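Local coordinates for thiol-activated cytolysin (Desulfobulbus propionicus, PDB 6NAL), which probably forms large pores in cholesterol-containing membranes, as other cholesterol-dependent cytolysins do after assembling into rings on the target surface, at residues S168-K171 against Q172-I176; T255-E258 against T259-G263. All coordinates share one frame; numbering follows the deposited sequence.

Contact 1 (S168-K171 against Q172-I176); sequences SYLK and QKLSI
The side chain of K173 folds over the phenol ring of Y169, one helical turn earlier. Its CG sits above one face, 4.1 Å from the ring centroid and only 14° off the normal, a CH-pi contact displaced toward the rim. The bend at chi2 (-82°) carries the chain from CG, over the face, out past the CE1-CZ rim. CE, beyond the rim, lies 3.8 Å from Y169 CE1, and NZ ends in a salt bridge to E298. H294 meets the same tyrosine ring with its plane at about 30°.

On the buried flank, L170 and L174 lie side by side and point the same way, with L170 CD1 3.5 Å from L174 CD1; both lean on F245 and V292. Further on, the side chains of K171 and I176 cross at about a right angle, K171 CG 4.1 Å from I176 CB, and K171 CD approaches the backbone carbonyl I176 O.

Behind these pairs, K173 N to Y169 O (3.1 Å) and L174 N to L170 O fix the i to i+4 spacing. S175, with positive phi, is the first residue to leave helical backbone angles. This amphipathic helix between strands 147-152 and 187-202 is consistent with the first bundle that becomes a transmembrane hairpin in pore-forming relatives.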
loop_
_atom_site.group_PDB
_atom_site.type_symbol
_atom_site.label_atom_id
_atom_site.label_comp_id
_atom_site.label_asym_id
_atom_site.label_seq_id
_atom_site.Cartn_x
_atom_site.Cartn_y
_atom_site.Cartn_z
ATOM N N SER A 168 17.835 31.001 0.736
ATOM C CA SER A 168 18.099 32.128 1.608
ATOM C C SER A 168 16.968 33.145 1.541
ATOM O O SER A 168 16.439 33.560 2.574
ATOM C CB SER A 168 19.430 32.760 1.221
ATOM O OG SER A 168 19.446 34.138 1.555
ATOM N N TYR A 169 16.581 33.555 0.324
ATOM C CA TYR A 169 15.451 34.472 0.145
ATOM C C TYR A 169 14.166 33.892 0.736
ATOM O O TYR A 169 13.442 34.553 1.497
ATOM C CB TYR A 169 15.269 34.761 -1.351
ATOM C CG TYR A 169 14.149 35.734 -1.714
ATOM C CD1 TYR A 169 14.336 37.107 -1.599
ATOM C CD2 TYR A 169 12.917 35.274 -2.204
ATOM C CE1 TYR A 169 13.339 37.996 -1.939
ATOM C CE2 TYR A 169 11.906 36.162 -2.546
ATOM C CZ TYR A 169 12.121 37.518 -2.410
ATOM O OH TYR A 169 11.132 38.408 -2.738
ATOM N N LEU A 170 13.879 32.641 0.404
ATOM C CA LEU A 170 12.611 32.052 0.791
ATOM C C LEU A 170 12.553 31.806 2.283
ATOM O O LEU A 170 11.460 31.757 2.850
ATOM C CB LEU A 170 12.398 30.748 0.044
ATOM C CG LEU A 170 10.968 30.262 -0.101
ATOM C CD1 LEU A 170 10.279 31.110 -1.121
ATOM C CD2 LEU A 170 11.011 28.801 -0.505
ATOM N N LYS A 171 13.710 31.622 2.933
ATOM C CA LYS A 171 13.720 31.476 4.386
ATOM C C LYS A 171 13.370 32.793 5.057
ATOM O O LYS A 171 12.598 32.810 6.036
ATOM C CB LYS A 171 15.078 30.917 4.855
ATOM C CG LYS A 171 15.054 29.345 4.787
ATOM C CD LYS A 171 16.060 28.721 5.769
ATOM C CE LYS A 171 17.475 29.205 5.499
ATOM N NZ LYS A 171 18.446 28.750 6.543
ATOM N N GLN A 172 13.951 33.901 4.564
ATOM C CA GLN A 172 13.569 35.222 5.045
ATOM C C GLN A 172 12.060 35.417 4.957
ATOM O O GLN A 172 11.389 35.663 5.967
ATOM C CB GLN A 172 14.283 36.343 4.266
ATOM C CG GLN A 172 14.045 37.741 4.863
ATOM C CD GLN A 172 13.704 38.821 3.815
ATOM O OE1 GLN A 172 13.965 38.649 2.615
ATOM N NE2 GLN A 172 13.125 39.944 4.277
ATOM N N LYS A 173 11.509 35.323 3.750
ATOM C CA LYS A 173 10.172 35.845 3.487
ATOM C C LYS A 173 9.074 34.894 3.975
ATOM O O LYS A 173 8.133 35.318 4.661
ATOM C CB LYS A 173 10.035 36.130 1.988
ATOM C CG LYS A 173 11.038 37.154 1.401
ATOM C CD LYS A 173 10.613 38.625 1.617
ATOM C CE LYS A 173 11.607 39.623 1.010
ATOM N NZ LYS A 173 11.069 41.030 0.958
ATOM N N LEU A 174 9.172 33.604 3.639
ATOM C CA LEU A 174 8.148 32.643 4.046
ATOM C C LEU A 174 8.359 32.125 5.455
ATOM O O LEU A 174 7.539 31.329 5.933
ATOM C CB LEU A 174 8.114 31.425 3.119
ATOM C CG LEU A 174 7.442 31.610 1.765
ATOM C CD1 LEU A 174 7.507 30.350 0.941
ATOM C CD2 LEU A 174 6.006 32.079 1.930
ATOM N N SER A 175 9.455 32.510 6.104
ATOM C CA SER A 175 9.792 32.018 7.437
ATOM C C SER A 175 9.688 30.486 7.493
ATOM O O SER A 175 8.777 29.889 8.074
ATOM C CB SER A 175 8.900 32.709 8.468
ATOM O OG SER A 175 9.507 32.705 9.745
ATOM N N ILE A 176 10.671 29.886 6.828
ATOM C CA ILE A 176 10.845 28.448 6.716
ATOM C C ILE A 176 11.937 28.041 7.700
ATOM O O ILE A 176 13.092 28.444 7.551
ATOM C CB ILE A 176 11.241 28.057 5.282
ATOM C CG1 ILE A 176 10.151 28.472 4.297
ATOM C CG2 ILE A 176 11.596 26.578 5.249
ATOM C CD1 ILE A 176 9.221 27.400 3.988
#

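Contact 2 (T255-E258 against T259-G263); sequences TELE and TTIKG
K262 reaches back one helical turn to E258. CB lies 3.1 Å from E258 O, the carbonyl that also accepts the K262 backbone N-H, and CG stays close to the same oxygen at 3.3 Å. CG is also within 4.2 Å of E258 CG, where the two chains begin to run side by side. CD carries the chain on to CE, which comes no nearer to the carboxylate than 4.1 Å from E258 OE2; the bend at chi4 (73°) then turns NZ toward the carboxylate, 2.7 Å from E258 OE2 in a salt bridge. The glutamate meets it with a chain extended beyond CG.

This i to i+4 pair belongs to alpha-helix 254-264, probably part of the second helical bundle that refolds to a hairpin in pore-forming relatives. Its buried flank carries L257 and I261 against Y189 and I287 of the large antiparallel sheet. L257 CD1 is 4.2 Å from I261 CG1.

Two consecutive threonines turn their hydroxyls back onto the helix carbonyls. T259 OG1 donates to T255 O over 2.8 Å, and T260 OG1 to E256 O over 2.6 Å. Chi1 of -57° and -49° sets each OG1 beside its own backbone N, and in each case hydroxyl and N-H reach the same oxygen (T255 O or E256 O) from opposite faces of the carbonyl plane. The buried T260 hydroxyl is satisfied in this way while its side chain packs against L280 and L284.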
loop_
_atom_site.group_PDB
_atom_site.type_symbol
_atom_site.label_atom_id
_atom_site.label_comp_id
_atom_site.label_asym_id
_atom_site.label_seq_id
_atom_site.Cartn_x
_atom_site.Cartn_y
_atom_site.Cartn_z
ATOM N N THR A 255 -0.249 13.209 4.707
ATOM C CA THR A 255 -1.150 12.617 3.730
ATOM C C THR A 255 -2.439 13.423 3.647
ATOM O O THR A 255 -2.964 13.666 2.553
ATOM C CB THR A 255 -1.452 11.165 4.106
ATOM O OG1 THR A 255 -0.234 10.389 4.083
ATOM C CG2 THR A 255 -2.508 10.605 3.162
ATOM N N GLU A 256 -2.960 13.839 4.805
ATOM C CA GLU A 256 -4.201 14.599 4.835
ATOM C C GLU A 256 -3.964 16.043 4.387
ATOM O O GLU A 256 -4.815 16.619 3.705
ATOM C CB GLU A 256 -4.832 14.533 6.238
ATOM C CG GLU A 256 -6.366 14.436 6.217
ATOM C CD GLU A 256 -6.937 13.569 7.343
ATOM O OE1 GLU A 256 -6.366 13.637 8.463
ATOM O OE2 GLU A 256 -7.945 12.833 7.110
ATOM N N LEU A 257 -2.815 16.637 4.722
ATOM C CA LEU A 257 -2.492 17.951 4.158
ATOM C C LEU A 257 -2.442 17.887 2.627
ATOM O O LEU A 257 -3.141 18.637 1.940
ATOM C CB LEU A 257 -1.172 18.471 4.742
ATOM C CG LEU A 257 -0.741 19.885 4.327
ATOM C CD1 LEU A 257 -1.753 20.926 4.796
ATOM C CD2 LEU A 257 0.589 20.241 4.872
ATOM N N GLU A 258 -1.676 16.945 2.071
ATOM C CA GLU A 258 -1.563 16.847 0.615
ATOM C C GLU A 258 -2.919 16.601 -0.039
ATOM O O GLU A 258 -3.232 17.200 -1.075
ATOM C CB GLU A 258 -0.552 15.748 0.253
ATOM C CG GLU A 258 -0.411 15.452 -1.251
ATOM C CD GLU A 258 0.861 14.674 -1.610
ATOM O OE1 GLU A 258 1.183 13.687 -0.899
ATOM O OE2 GLU A 258 1.528 15.044 -2.613
ATOM N N THR A 259 -3.748 15.729 0.544
ATOM C CA THR A 259 -5.037 15.459 -0.079
ATOM C C THR A 259 -5.960 16.676 -0.052
ATOM O O THR A 259 -6.723 16.890 -0.994
ATOM C CB THR A 259 -5.730 14.285 0.612
ATOM O OG1 THR A 259 -4.866 13.150 0.558
ATOM C CG2 THR A 259 -7.093 13.976 -0.085
ATOM N N THR A 260 -5.991 17.402 1.066
ATOM C CA THR A 260 -6.860 18.565 1.178
ATOM C C THR A 260 -6.455 19.638 0.170
ATOM O O THR A 260 -7.297 20.162 -0.569
ATOM C CB THR A 260 -6.825 19.092 2.626
ATOM O OG1 THR A 260 -7.028 18.001 3.532
ATOM C CG2 THR A 260 -7.977 20.084 2.850
ATOM N N ILE A 261 -5.159 19.964 0.124
ATOM C CA ILE A 261 -4.674 20.964 -0.815
ATOM C C ILE A 261 -4.841 20.491 -2.255
ATOM O O ILE A 261 -5.018 21.311 -3.168
ATOM C CB ILE A 261 -3.188 21.304 -0.559
ATOM C CG1 ILE A 261 -2.925 21.778 0.852
ATOM C CG2 ILE A 261 -2.682 22.383 -1.574
ATOM C CD1 ILE A 261 -3.918 22.799 1.278
ATOM N N LYS A 262 -4.644 19.196 -2.515
ATOM C CA LYS A 262 -4.702 18.746 -3.907
ATOM C C LYS A 262 -6.116 18.830 -4.450
ATOM O O LYS A 262 -6.304 18.852 -5.667
ATOM C CB LYS A 262 -4.167 17.315 -4.053
ATOM C CG LYS A 262 -2.663 17.228 -4.311
ATOM C CD LYS A 262 -2.308 16.273 -5.438
ATOM C CE LYS A 262 -0.819 16.322 -5.787
ATOM N NZ LYS A 262 0.071 15.662 -4.755
ATOM N N GLY A 263 -7.100 18.941 -3.580
ATOM C CA GLY A 263 -8.463 18.970 -4.047
ATOM C C GLY A 263 -9.037 20.367 -4.053
ATOM O O GLY A 263 -10.093 20.628 -4.641
#

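From the N terminus, the chain first forms contact 1 within helix 167-174 and the turn leaving it, passes helix 178-183, strand 187-202, helix 218-224 and strand 232-250, and then builds contact 2 inside helix 254-264. Each contact closes just one turn or so of its own helix; they follow in series, neither nested nor crossed. The centres of contact 1 and contact 2 lie about 23 Å apart. Their nearest atoms are about 11 Å apart, without touching. The sheet relates them: both helices pack side chains on strands 232-250 and 287-294, contact 1 through F245 and V292, contact 2 through F248 and I287. Contact 2 additionally meets strand 187-202 and helix 279-284.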